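Local coordinates for protein 2,3-bisphosphoglycerate-independent phosphoglycerate mutase (Pyrococcus horikoshii, PDB 2ZKT) that probably interconverts 2-phosphoglycerate and 3-phosphoglycerate in glycolysis, as a metal-dependent phosphoglycerate mutase that needs no 2,3-bisphosphoglycerate, at residues N33-D38 / R322-I327; A282-A287 / G328-H333; P362-G367 / K376-R381; I11-G16 / F298-P303; L46-P51 / E382-G387. All coordinates share one frame; numbering follows the deposited sequence.

Contact 1: N33-D38 / R322-I327; sequences NTPNMD and RADRMI
Asp324, on helix 313-331, pushes its carboxylate against the first turn of helix 35-43 and takes up two of the backbone N-H groups that point out of that helix start. Asp324 OD2 accepts from Asn36 N at 2.9 Å, a nearly straight bond of 166°, while its OD1 accepts from Met37 N at 2.8 Å. Each oxygen uses its syn lone pair, so the carboxylate works as a fork that grips two successive amides. With CG anti to the backbone N (chi1 -161°), the group leaves its own helix and crosses Thr34 at about a right angle; Asp324 CG lies 3.3 Å from Thr34 CA.

Asn36 adds a weak side-chain bond, ND2 to Asp324 OD2 at 3.3 Å, its amide plane turned 40° from the carboxylate. Met37 slides past Asp324 in the opposite direction, and its CG comes 3.3 Å from Asp324 OD1. Farther out, Met37 SD meets Ile327 CD1 at 3.7 Å, an apolar patch that Leu12 of strand 6-12 and Phe378 extend. An alanine in place of Asp324 would probably leave the amides of Asn36 and Met37 without their acceptor and the positive end of the helix dipole without its nearby charge.

Thr34 holds the N-cap position, yet its own side chain makes no capping bond. The arrangement is characteristic of a helix N-terminus whose first-turn N-H groups are bound by a carboxylate from a distant part of the chain, here joining two helices that pack beside strand 6-12 in the alkaline phosphatase-like fold.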
# COMPACT_ATOMS: atom_id res chain seq x y z
N ASN B 33 -0.02 0.18 -0.16
CA ASN B 33 -1.33 -0.33 -0.53
C ASN B 33 -1.70 0.31 -1.88
O ASN B 33 -2.01 1.50 -1.95
CB ASN B 33 -2.36 0.04 0.56
CG ASN B 33 -3.76 -0.45 0.23
OD1 ASN B 33 -3.96 -1.60 -0.16
ND2 ASN B 33 -4.75 0.43 0.41
N THR B 34 -1.67 -0.50 -2.94
CA THR B 34 -1.96 -0.02 -4.29
C THR B 34 -2.97 -0.92 -5.01
O THR B 34 -2.64 -1.56 -6.03
CB THR B 34 -0.66 0.00 -5.13
OG1 THR B 34 -0.14 -1.33 -5.24
CG2 THR B 34 0.40 0.88 -4.46
N PRO B 35 -4.22 -0.96 -4.52
CA PRO B 35 -5.25 -1.81 -5.14
C PRO B 35 -5.52 -1.59 -6.63
O PRO B 35 -5.91 -2.52 -7.33
CB PRO B 35 -6.48 -1.53 -4.28
CG PRO B 35 -6.30 -0.09 -3.89
CD PRO B 35 -4.82 -0.05 -3.52
N ASN B 36 -5.31 -0.36 -7.13
CA ASN B 36 -5.56 -0.06 -8.55
C ASN B 36 -4.48 -0.60 -9.49
O ASN B 36 -4.79 -1.18 -10.53
CB ASN B 36 -5.74 1.46 -8.74
CG ASN B 36 -7.09 1.96 -8.20
OD1 ASN B 36 -8.14 1.62 -8.73
ND2 ASN B 36 -7.05 2.75 -7.13
N MET B 37 -3.21 -0.43 -9.12
CA MET B 37 -2.15 -0.97 -9.96
C MET B 37 -2.20 -2.52 -9.90
O MET B 37 -1.93 -3.20 -10.90
CB MET B 37 -0.77 -0.42 -9.53
CG MET B 37 -0.60 1.07 -9.91
SD MET B 37 1.03 1.83 -9.56
CE MET B 37 0.76 2.53 -7.89
N ASP B 38 -2.58 -3.07 -8.74
CA ASP B 38 -2.70 -4.53 -8.59
C ASP B 38 -3.82 -5.05 -9.51
O ASP B 38 -3.71 -6.14 -10.09
CB ASP B 38 -3.02 -4.95 -7.14
CG ASP B 38 -1.87 -4.65 -6.17
OD1 ASP B 38 -0.83 -4.10 -6.62
OD2 ASP B 38 -2.02 -4.97 -4.95
N ARG B 322 -0.45 7.62 -3.08
CA ARG B 322 -1.15 8.79 -3.61
C ARG B 322 -1.25 8.61 -5.13
O ARG B 322 -2.25 8.98 -5.76
CB ARG B 322 -0.39 10.08 -3.25
CG ARG B 322 -0.54 10.46 -1.77
CD ARG B 322 0.34 11.63 -1.36
NE ARG B 322 0.18 12.79 -2.24
CZ ARG B 322 0.97 13.87 -2.19
NH1 ARG B 322 1.95 13.93 -1.30
NH2 ARG B 322 0.78 14.88 -3.04
N ALA B 323 -0.21 8.01 -5.72
CA ALA B 323 -0.21 7.76 -7.16
C ALA B 323 -1.30 6.73 -7.48
O ALA B 323 -2.01 6.86 -8.49
CB ALA B 323 1.18 7.24 -7.61
N ASP B 324 -1.44 5.70 -6.64
CA ASP B 324 -2.46 4.68 -6.91
C ASP B 324 -3.85 5.31 -6.98
O ASP B 324 -4.65 4.96 -7.87
CB ASP B 324 -2.44 3.56 -5.86
CG ASP B 324 -3.13 2.28 -6.36
OD1 ASP B 324 -2.66 1.71 -7.37
OD2 ASP B 324 -4.15 1.85 -5.75
N ARG B 325 -4.14 6.23 -6.07
CA ARG B 325 -5.44 6.91 -6.07
C ARG B 325 -5.56 7.75 -7.34
O ARG B 325 -6.62 7.81 -7.97
CB ARG B 325 -5.61 7.79 -4.83
CG ARG B 325 -5.44 7.03 -3.52
CD ARG B 325 -5.79 7.88 -2.29
NE ARG B 325 -5.24 7.25 -1.08
CZ ARG B 325 -4.11 7.64 -0.48
NH1 ARG B 325 -3.41 8.66 -0.96
NH2 ARG B 325 -3.67 6.99 0.60
N MET B 326 -4.45 8.41 -7.71
CA MET B 326 -4.42 9.23 -8.93
C MET B 326 -4.80 8.32 -10.10
O MET B 326 -5.63 8.69 -10.95
CB MET B 326 -3.01 9.82 -9.14
CG MET B 326 -2.80 10.50 -10.48
SD MET B 326 -1.08 11.06 -10.74
CE MET B 326 -0.24 9.44 -11.18
N ILE B 327 -4.19 7.13 -10.15
CA ILE B 327 -4.47 6.16 -11.21
C ILE B 327 -5.92 5.67 -11.10
O ILE B 327 -6.60 5.50 -12.11
CB ILE B 327 -3.50 4.95 -11.12
CG1 ILE B 327 -2.07 5.43 -11.47
CG2 ILE B 327 -3.95 3.82 -12.06
CD1 ILE B 327 -0.97 4.70 -10.73

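Contact 2: A282-A287 / G328-H333; sequences AKAKKA and GYILDH
Ala284 turns its methyl group into the groove between Tyr329 and Ile330, and this small side chain lets helix 280-291 come close to helix 313-331: the CA atoms of Ala284 and Ile330 are 5.8 Å apart. Its CB lies 3.5 Å from Tyr329 CD2 and 3.7 Å from Ile330 CG1, touching both neighbours at once.

At Lys285 the backbone does most of the touching. Lys285 CA sits 3.6 Å from Tyr329 CE2, approaching the ring obliquely. The aliphatic start of the side chain then runs beside the tyrosine in the same direction, with Lys285 CG 4.0 Å from Tyr329 OH, before its end leads away toward a long, weak ion pair with Glu289. Tyr329 CG is anti to the backbone N (chi1 174°), which starts the ring off toward helix 280-291. Met281 and Val288 also touch Tyr329.

One turn after Ala284, Ala287 makes a lighter contact, its CB 4.4 Å from Ile330 CD1. Ile330 also reaches Leu299 of strand 296-301, which places the pair of helices against the central sheet.

No hydrogen bond joins the two segments. Their association rests on van der Waals fit, of alanine methyls and the lysine backbone and methylene against the tyrosine and isoleucine side chains.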
# COMPACT_ATOMS: atom_id res chain seq x y z
N ALA B 282 -5.15 16.49 -9.72
CA ALA B 282 -5.24 17.50 -10.76
C ALA B 282 -4.57 17.02 -12.05
O ALA B 282 -5.00 17.33 -13.15
CB ALA B 282 -4.56 18.78 -10.26
N LYS B 283 -3.50 16.25 -11.88
CA LYS B 283 -2.78 15.70 -13.03
C LYS B 283 -3.65 14.66 -13.72
O LYS B 283 -3.71 14.60 -14.96
CB LYS B 283 -1.46 15.07 -12.56
CG LYS B 283 -0.37 16.09 -12.27
CD LYS B 283 0.88 15.42 -11.72
CE LYS B 283 1.98 16.43 -11.52
NZ LYS B 283 3.12 15.87 -10.75
N ALA B 284 -4.34 13.85 -12.92
CA ALA B 284 -5.21 12.80 -13.44
C ALA B 284 -6.38 13.45 -14.17
O ALA B 284 -6.74 13.05 -15.28
CB ALA B 284 -5.72 11.93 -12.30
N LYS B 285 -6.97 14.46 -13.53
CA LYS B 285 -8.10 15.18 -14.11
C LYS B 285 -7.70 15.67 -15.51
O LYS B 285 -8.43 15.44 -16.49
CB LYS B 285 -8.47 16.37 -13.19
CG LYS B 285 -9.80 17.05 -13.51
CD LYS B 285 -9.68 18.04 -14.67
CE LYS B 285 -10.96 18.87 -14.84
NZ LYS B 285 -12.14 18.03 -15.20
N LYS B 286 -6.53 16.30 -15.60
CA LYS B 286 -6.03 16.81 -16.88
C LYS B 286 -5.72 15.70 -17.90
O LYS B 286 -6.04 15.84 -19.09
CB LYS B 286 -4.78 17.68 -16.65
CG LYS B 286 -4.27 18.38 -17.91
CD LYS B 286 -5.36 19.28 -18.51
CE LYS B 286 -4.94 19.84 -19.86
NZ LYS B 286 -6.06 20.61 -20.50
N ALA B 287 -5.08 14.62 -17.44
CA ALA B 287 -4.74 13.49 -18.32
C ALA B 287 -5.99 12.99 -19.04
O ALA B 287 -5.98 12.77 -20.26
CB ALA B 287 -4.12 12.35 -17.51
N GLY B 328 -6.37 5.45 -9.86
CA GLY B 328 -7.74 4.99 -9.64
C GLY B 328 -8.75 5.97 -10.24
O GLY B 328 -9.79 5.56 -10.78
N TYR B 329 -8.46 7.26 -10.16
CA TYR B 329 -9.35 8.27 -10.72
C TYR B 329 -9.41 8.08 -12.25
O TYR B 329 -10.50 7.97 -12.83
CB TYR B 329 -8.83 9.69 -10.41
CG TYR B 329 -9.63 10.78 -11.09
CD1 TYR B 329 -10.85 11.23 -10.55
CD2 TYR B 329 -9.20 11.33 -12.30
CE1 TYR B 329 -11.61 12.20 -11.22
CE2 TYR B 329 -9.96 12.29 -12.98
CZ TYR B 329 -11.17 12.72 -12.43
OH TYR B 329 -11.92 13.65 -13.12
N ILE B 330 -8.24 8.02 -12.89
CA ILE B 330 -8.17 7.84 -14.34
C ILE B 330 -8.93 6.61 -14.81
O ILE B 330 -9.67 6.67 -15.80
CB ILE B 330 -6.71 7.72 -14.83
CG1 ILE B 330 -5.94 9.02 -14.54
CG2 ILE B 330 -6.68 7.41 -16.32
CD1 ILE B 330 -4.44 8.92 -14.75
N LEU B 331 -8.75 5.49 -14.11
CA LEU B 331 -9.43 4.25 -14.49
C LEU B 331 -10.96 4.38 -14.46
O LEU B 331 -11.66 3.71 -15.23
CB LEU B 331 -9.00 3.09 -13.58
CG LEU B 331 -7.53 2.64 -13.66
CD1 LEU B 331 -7.32 1.41 -12.79
CD2 LEU B 331 -7.15 2.34 -15.11
N ASP B 332 -11.47 5.25 -13.57
CA ASP B 332 -12.92 5.44 -13.45
C ASP B 332 -13.50 6.30 -14.57
O ASP B 332 -14.72 6.42 -14.69
CB ASP B 332 -13.28 6.09 -12.11
CG ASP B 332 -13.09 5.15 -10.93
OD1 ASP B 332 -13.40 3.94 -11.07
OD2 ASP B 332 -12.65 5.61 -9.85
N HIS B 333 -12.63 6.90 -15.39
CA HIS B 333 -13.10 7.77 -16.47
C HIS B 333 -12.62 7.36 -17.86
O HIS B 333 -12.78 8.13 -18.82
CB HIS B 333 -12.67 9.21 -16.20
CG HIS B 333 -13.25 9.79 -14.94
ND1 HIS B 333 -12.50 10.00 -13.80
CD2 HIS B 333 -14.50 10.23 -14.66
CE1 HIS B 333 -13.27 10.54 -12.86
NE2 HIS B 333 -14.49 10.69 -13.36

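Contact 3: P362-G367 / K376-R381; sequences PLLIAG and KRFGER
Phe378 and Leu364 make the aromatic part of the contact. A methyl of the leucine, CD2, stands over one face of the phenyl ring in a CH-pi contact, 3.9 Å from the ring centroid and 18° off its normal, though displaced toward the rim. The two side chains cross at about a right angle. With CG anti to the backbone N (chi1 -172°), Phe378 starts its ring toward the strand.

Purely apolar contacts surround this one. Leu364 CB is 3.7 Å from Phe378 CE1, and Pro362 CB is 3.9 Å from the same ring atom. Strand 361-366 is antiparallel to both its neighbours, 339-344 and 45-50, in the mixed central sheet, and Phe378, in the loop before helix 380-383, packs on the face carrying Pro362 and Leu364; Met37, Leu15 and Leu29 also touch the ring. An alanine at Phe378 would probably open a gap among these side chains and leave the Leu364 methyl without its aromatic face.

The carbonyl of Pro362 meets the ring differently: O lies at the edge, near the ring plane, 3.8 Å from Phe378 CZ. Alongside, Glu380 packs on the proline, CG to Pro362 CD at 3.8 Å, while its carboxylate is bound by Thr27 OG1 and Asp17 N.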
# COMPACT_ATOMS: atom_id res chain seq x y z
N PRO B 362 10.00 -2.09 -12.45
CA PRO B 362 8.76 -2.82 -12.72
C PRO B 362 7.93 -2.08 -13.76
O PRO B 362 7.88 -0.84 -13.77
CB PRO B 362 8.08 -2.89 -11.34
CG PRO B 362 8.62 -1.69 -10.64
CD PRO B 362 10.07 -1.66 -11.04
N LEU B 363 7.30 -2.86 -14.65
CA LEU B 363 6.50 -2.32 -15.74
C LEU B 363 5.20 -3.10 -15.89
O LEU B 363 5.19 -4.32 -15.77
CB LEU B 363 7.29 -2.42 -17.06
CG LEU B 363 6.52 -2.26 -18.39
CD1 LEU B 363 5.86 -0.88 -18.44
CD2 LEU B 363 7.47 -2.43 -19.58
N LEU B 364 4.10 -2.39 -16.15
CA LEU B 364 2.85 -3.08 -16.37
C LEU B 364 2.15 -2.44 -17.57
O LEU B 364 2.27 -1.23 -17.81
CB LEU B 364 1.96 -3.00 -15.12
CG LEU B 364 1.04 -1.81 -14.80
CD1 LEU B 364 -0.09 -1.69 -15.81
CD2 LEU B 364 0.43 -2.04 -13.41
N ILE B 365 1.45 -3.26 -18.35
CA ILE B 365 0.70 -2.80 -19.50
C ILE B 365 -0.66 -3.49 -19.45
O ILE B 365 -0.74 -4.72 -19.28
CB ILE B 365 1.40 -3.15 -20.82
CG1 ILE B 365 2.82 -2.56 -20.84
CG2 ILE B 365 0.59 -2.61 -22.00
CD1 ILE B 365 3.64 -2.95 -22.07
N ALA B 366 -1.72 -2.71 -19.59
CA ALA B 366 -3.07 -3.25 -19.57
C ALA B 366 -3.94 -2.52 -20.58
O ALA B 366 -3.70 -1.35 -20.90
CB ALA B 366 -3.66 -3.13 -18.16
N GLY B 367 -4.96 -3.22 -21.09
CA GLY B 367 -5.84 -2.61 -22.08
C GLY B 367 -6.16 -3.53 -23.24
O GLY B 367 -5.82 -4.72 -23.22
N LYS B 376 -0.59 -11.21 -10.27
CA LYS B 376 -1.75 -10.71 -9.52
C LYS B 376 -1.60 -9.29 -8.96
O LYS B 376 -2.58 -8.56 -8.88
CB LYS B 376 -2.09 -11.67 -8.38
CG LYS B 376 -2.49 -13.08 -8.83
CD LYS B 376 -3.74 -13.05 -9.71
CE LYS B 376 -4.16 -14.46 -10.13
NZ LYS B 376 -5.39 -14.45 -11.00
N ARG B 377 -0.39 -8.92 -8.54
CA ARG B 377 -0.14 -7.58 -7.98
C ARG B 377 1.00 -6.87 -8.70
O ARG B 377 1.73 -7.49 -9.48
CB ARG B 377 0.19 -7.66 -6.49
CG ARG B 377 -1.01 -7.96 -5.60
CD ARG B 377 -0.58 -8.00 -4.14
NE ARG B 377 0.53 -8.93 -3.94
CZ ARG B 377 0.45 -10.25 -4.14
NH1 ARG B 377 -0.69 -10.80 -4.54
NH2 ARG B 377 1.53 -11.01 -3.95
N PHE B 378 1.15 -5.58 -8.44
CA PHE B 378 2.22 -4.81 -9.08
C PHE B 378 3.39 -4.62 -8.13
O PHE B 378 3.29 -3.90 -7.14
CB PHE B 378 1.70 -3.45 -9.56
CG PHE B 378 2.69 -2.68 -10.42
CD1 PHE B 378 3.35 -3.31 -11.49
CD2 PHE B 378 2.97 -1.33 -10.16
CE1 PHE B 378 4.27 -2.62 -12.28
CE2 PHE B 378 3.90 -0.63 -10.95
CZ PHE B 378 4.55 -1.27 -12.01
N GLY B 379 4.51 -5.29 -8.43
CA GLY B 379 5.69 -5.18 -7.58
C GLY B 379 6.91 -5.73 -8.29
O GLY B 379 6.79 -6.47 -9.28
N GLU B 380 8.10 -5.38 -7.80
CA GLU B 380 9.33 -5.84 -8.42
C GLU B 380 9.44 -7.37 -8.52
O GLU B 380 9.82 -7.89 -9.57
CB GLU B 380 10.56 -5.27 -7.70
CG GLU B 380 10.72 -3.76 -7.90
CD GLU B 380 10.06 -2.94 -6.78
OE1 GLU B 380 8.99 -3.35 -6.28
OE2 GLU B 380 10.63 -1.88 -6.41
N ARG B 381 9.11 -8.09 -7.44
CA ARG B 381 9.21 -9.55 -7.50
C ARG B 381 8.18 -10.16 -8.45
O ARG B 381 8.43 -11.18 -9.09
CB ARG B 381 9.10 -10.18 -6.09
CG ARG B 381 10.49 -10.54 -5.49
CD ARG B 381 11.40 -9.31 -5.38
NE ARG B 381 11.00 -8.42 -4.30
CZ ARG B 381 11.33 -8.60 -3.01
NH1 ARG B 381 12.06 -9.64 -2.64
NH2 ARG B 381 10.90 -7.75 -2.09

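Contact 4: I11-G16 / F298-P303; sequences ILDGLG and FLHFKP. With ZN (zinc ion), chain G.
One of the enzyme's zinc sites begins where Asp13 leaves strand 6-12: Asp13 OD1 binds the zinc ion at 2.3 Å, and Ser60, Asp346 and His347 complete the site. Across the contact, His300 NE2 gives a weak hydrogen bond to Asp13 OD2 at 2.8 Å, bent to 124°. That oxygen lies at the edge of the imidazole, near its plane, and the carboxylate is turned 67° from the ring. His300 thereby touches a metal ligand from the second shell. Lys302 crosses the same carboxylate with its aliphatic part, CD 3.3 Å from Asp13 CG, while its NZ is hydrogen-bonded to Asp305, a ligand of the neighbouring zinc ion.

The scaffold is a parallel pairing of strands 6-12 and 296-301 in the central sheet of the alkaline phosphatase superfamily, whose metal ligands sit at strand ends and in the loops that follow. Ile11 N donates to Leu299 O at 2.9 Å, and Ile11 O accepts from Phe301 N at 3.0 Å. Asp13 N continues the pattern to Phe301 O at 3.1 Å.

Ile11 and His300 share one face of the sheet, and Ile11 CG1 reaches the Phe298 ring edge, 3.3 Å from CE1. Leu12 and Phe301 meet on the reverse face.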
# COMPACT_ATOMS: atom_id res chain seq x y z
N ILE B 11 4.52 7.50 -15.67
CA ILE B 11 5.82 7.34 -15.04
C ILE B 11 5.85 7.81 -13.58
O ILE B 11 5.56 8.98 -13.27
CB ILE B 11 6.93 8.11 -15.81
CG1 ILE B 11 7.13 7.49 -17.20
CG2 ILE B 11 8.24 8.08 -15.01
CD1 ILE B 11 7.54 6.02 -17.18
N LEU B 12 6.21 6.88 -12.69
CA LEU B 12 6.33 7.18 -11.28
C LEU B 12 7.84 7.25 -11.03
O LEU B 12 8.49 6.24 -10.76
CB LEU B 12 5.69 6.07 -10.44
CG LEU B 12 4.24 5.75 -10.85
CD1 LEU B 12 3.64 4.83 -9.81
CD2 LEU B 12 3.42 7.03 -10.96
N ASP B 13 8.38 8.46 -11.17
CA ASP B 13 9.81 8.74 -11.03
C ASP B 13 10.49 7.99 -9.87
O ASP B 13 10.02 8.02 -8.73
CB ASP B 13 10.00 10.26 -10.87
CG ASP B 13 11.29 10.76 -11.48
OD1 ASP B 13 12.36 10.56 -10.86
OD2 ASP B 13 11.24 11.35 -12.60
N GLY B 14 11.59 7.32 -10.19
CA GLY B 14 12.34 6.57 -9.18
C GLY B 14 11.58 5.44 -8.50
O GLY B 14 11.93 5.02 -7.40
N LEU B 15 10.54 4.93 -9.17
CA LEU B 15 9.72 3.85 -8.62
C LEU B 15 10.49 2.66 -8.04
O LEU B 15 10.29 2.27 -6.89
CB LEU B 15 8.75 3.35 -9.69
CG LEU B 15 7.71 2.33 -9.23
CD1 LEU B 15 6.89 2.88 -8.06
CD2 LEU B 15 6.80 2.00 -10.42
N GLY B 16 11.36 2.07 -8.85
CA GLY B 16 12.13 0.91 -8.40
C GLY B 16 12.92 1.09 -7.12
O GLY B 16 13.46 2.17 -6.85
N PHE B 298 1.16 11.31 -21.94
CA PHE B 298 2.22 10.96 -20.99
C PHE B 298 1.97 11.71 -19.67
O PHE B 298 1.77 12.93 -19.66
CB PHE B 298 3.58 11.36 -21.59
CG PHE B 298 4.73 11.26 -20.63
CD1 PHE B 298 5.16 10.01 -20.15
CD2 PHE B 298 5.38 12.41 -20.18
CE1 PHE B 298 6.22 9.92 -19.23
CE2 PHE B 298 6.44 12.33 -19.26
CZ PHE B 298 6.86 11.08 -18.79
N LEU B 299 1.99 10.99 -18.55
CA LEU B 299 1.78 11.59 -17.23
C LEU B 299 2.99 11.30 -16.34
O LEU B 299 3.40 10.14 -16.18
CB LEU B 299 0.50 11.01 -16.60
CG LEU B 299 0.20 11.37 -15.13
CD1 LEU B 299 0.18 12.87 -14.93
CD2 LEU B 299 -1.15 10.77 -14.74
N HIS B 300 3.55 12.35 -15.75
CA HIS B 300 4.72 12.21 -14.89
C HIS B 300 4.40 12.61 -13.43
O HIS B 300 3.69 13.58 -13.19
CB HIS B 300 5.85 13.07 -15.47
CG HIS B 300 7.19 12.83 -14.83
ND1 HIS B 300 7.57 13.44 -13.65
CD2 HIS B 300 8.23 12.06 -15.21
CE1 HIS B 300 8.80 13.05 -13.33
NE2 HIS B 300 9.22 12.21 -14.26
N PHE B 301 4.93 11.83 -12.48
CA PHE B 301 4.74 12.07 -11.04
C PHE B 301 6.14 11.99 -10.43
O PHE B 301 6.71 10.91 -10.35
CB PHE B 301 3.84 10.98 -10.44
CG PHE B 301 3.52 11.18 -8.98
CD1 PHE B 301 2.70 12.24 -8.57
CD2 PHE B 301 4.04 10.31 -8.01
CE1 PHE B 301 2.40 12.42 -7.21
CE2 PHE B 301 3.74 10.48 -6.65
CZ PHE B 301 2.92 11.54 -6.25
N LYS B 302 6.67 13.13 -9.99
CA LYS B 302 8.05 13.19 -9.46
C LYS B 302 8.36 12.87 -7.98
O LYS B 302 9.35 12.18 -7.68
CB LYS B 302 8.63 14.58 -9.78
CG LYS B 302 10.10 14.77 -9.40
CD LYS B 302 11.01 13.83 -10.18
CE LYS B 302 12.46 14.32 -10.17
NZ LYS B 302 12.94 14.63 -8.79
N PRO B 303 7.53 13.36 -7.03
CA PRO B 303 7.77 13.12 -5.59
C PRO B 303 8.26 11.74 -5.13
O PRO B 303 9.03 11.64 -4.17
CB PRO B 303 6.44 13.54 -4.94
CG PRO B 303 5.44 13.50 -6.07
CD PRO B 303 6.23 14.01 -7.24
ZN ZN G . 13.78 10.54 -12.64

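Contact 5: L46-P51 / E382-G387; sequences LGQQDP and EAMKGG
Leu46 and Gly386 approach most closely here, their CA atoms 4.1 Å apart. Leu46 O receives a CA-H...O contact from Gly386 CA at 2.9 Å, and a side chain on Gly386 would run into that carbonyl oxygen. The leucine side chain continues the close fit: its CB packs on Gly386 CA, and it crosses the Glu382 side chain obliquely, Leu46 CD2 3.7 Å from Glu382 CG. Glu382 in turn sends OE2 to the backbone N of Lys376. On the next residue of the strand, Gly47 O lies 3.3 Å from Ala383 CB, a methyl that also touches Pro362 of the adjoining strand.

Toward the solvent side the contact becomes looser and is partly mediated by water. Gln48 CG lies 3.6 Å from Ala383 O. Farther out, the Gln48 amide crosses the side chain of exposed Met384, Gln48 OE1 to Met384 CG at 3.5 Å. A water links the two segments: it donates to Ala383 O at 3.0 Å and accepts a weak bond from Gln48 NE2 at 3.4 Å.

No direct hydrogen bond spans the segments, although Asp373 OD2, from the calcium site, accepts from both Leu46 N and Gly387 N. The arrangement is that of a short helix leaving through a type I turn, Ala383 to Gly386, packed on strand 45-50 before the chain joins the same sheet as strand 391-392.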
# COMPACT_ATOMS: atom_id res chain seq x y z
N LEU B 46 2.96 -8.05 -16.98
CA LEU B 46 4.07 -7.38 -16.30
C LEU B 46 5.45 -7.69 -16.90
O LEU B 46 5.64 -8.70 -17.59
CB LEU B 46 4.08 -7.78 -14.82
CG LEU B 46 3.47 -6.83 -13.76
CD1 LEU B 46 2.08 -6.38 -14.15
CD2 LEU B 46 3.45 -7.56 -12.41
N GLY B 47 6.41 -6.82 -16.60
CA GLY B 47 7.78 -7.01 -17.06
C GLY B 47 8.75 -6.11 -16.29
O GLY B 47 8.34 -5.34 -15.42
N GLN B 48 10.04 -6.23 -16.62
CA GLN B 48 11.08 -5.42 -16.00
C GLN B 48 11.76 -4.69 -17.14
O GLN B 48 12.02 -5.28 -18.20
CB GLN B 48 12.15 -6.29 -15.32
CG GLN B 48 11.66 -7.34 -14.37
CD GLN B 48 12.81 -8.06 -13.68
OE1 GLN B 48 13.37 -7.56 -12.70
NE2 GLN B 48 13.19 -9.24 -14.20
N GLN B 49 12.06 -3.41 -16.94
CA GLN B 49 12.73 -2.68 -18.01
C GLN B 49 13.99 -2.01 -17.52
O GLN B 49 14.03 -1.48 -16.40
CB GLN B 49 11.80 -1.63 -18.64
CG GLN B 49 11.39 -0.50 -17.70
CD GLN B 49 12.29 0.73 -17.79
OE1 GLN B 49 13.35 0.71 -18.44
NE2 GLN B 49 11.88 1.80 -17.13
N ASP B 50 15.03 -2.08 -18.35
CA ASP B 50 16.30 -1.43 -18.06
C ASP B 50 16.25 -0.15 -18.88
O ASP B 50 16.18 -0.20 -20.11
CB ASP B 50 17.48 -2.30 -18.51
CG ASP B 50 17.66 -3.54 -17.65
OD1 ASP B 50 17.80 -3.39 -16.40
OD2 ASP B 50 17.67 -4.66 -18.21
N PRO B 51 16.22 1.02 -18.21
CA PRO B 51 16.18 2.28 -18.97
C PRO B 51 17.31 2.28 -20.01
O PRO B 51 17.10 2.57 -21.18
CB PRO B 51 16.42 3.34 -17.89
CG PRO B 51 15.81 2.71 -16.64
CD PRO B 51 16.23 1.25 -16.75
N GLU B 382 7.01 -9.51 -8.55
CA GLU B 382 5.95 -9.97 -9.43
C GLU B 382 6.38 -9.70 -10.90
O GLU B 382 6.19 -10.54 -11.78
CB GLU B 382 4.65 -9.22 -9.09
CG GLU B 382 3.36 -9.90 -9.54
CD GLU B 382 2.97 -11.12 -8.69
OE1 GLU B 382 3.42 -11.21 -7.53
OE2 GLU B 382 2.20 -11.97 -9.17
N ALA B 383 6.98 -8.53 -11.14
CA ALA B 383 7.42 -8.18 -12.49
C ALA B 383 8.50 -9.15 -12.97
O ALA B 383 8.68 -9.38 -14.16
CB ALA B 383 7.98 -6.76 -12.43
N MET B 384 9.25 -9.69 -12.00
CA MET B 384 10.26 -10.70 -12.33
C MET B 384 9.61 -11.95 -12.94
O MET B 384 10.26 -12.80 -13.55
CB MET B 384 10.98 -11.09 -11.03
CG MET B 384 12.15 -10.16 -10.67
SD MET B 384 12.87 -10.58 -9.07
CE MET B 384 12.81 -8.94 -8.32
N LYS B 385 8.27 -12.07 -12.75
CA LYS B 385 7.55 -13.23 -13.29
C LYS B 385 6.59 -12.82 -14.42
O LYS B 385 5.80 -13.62 -14.92
CB LYS B 385 6.73 -13.88 -12.15
CG LYS B 385 7.59 -14.33 -10.97
CD LYS B 385 6.75 -15.03 -9.89
CE LYS B 385 5.60 -14.16 -9.37
NZ LYS B 385 4.92 -14.85 -8.28
N GLY B 386 6.63 -11.56 -14.84
CA GLY B 386 5.73 -11.11 -15.90
C GLY B 386 6.02 -11.67 -17.29
O GLY B 386 7.17 -11.94 -17.65
N GLY B 387 4.96 -11.80 -18.08
CA GLY B 387 5.05 -12.31 -19.44
C GLY B 387 5.80 -11.44 -20.45
O GLY B 387 6.12 -11.93 -21.53
O HOH W 1 10.67 -10.38 -16.21

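Contacts 3, 4 and 5 use strands of the central sheet, and contacts 1 and 2 lie among the helices packed on it. Contacts 1 and 2 share helix 313-331 and lie 12 Å apart between centres, with Asn36 CG 3.4 Å from Gly328 CA. Both meet contact 4: Met37 SD lies 4.0 Å from Leu12 CD1, and Ile330 CD1 3.8 Å from Leu299 CD2. Contacts 3 and 5 sit on neighbouring strands, their centres only 7 Å apart, and contact 3 also touches contact 1, where Asp38 OD1 probably accepts from Phe378 N at 3.1 Å. Contact 4 alone supplies a zinc ligand. The Leu46 side chain of contact 5 is about 9 Å from the calcium ion.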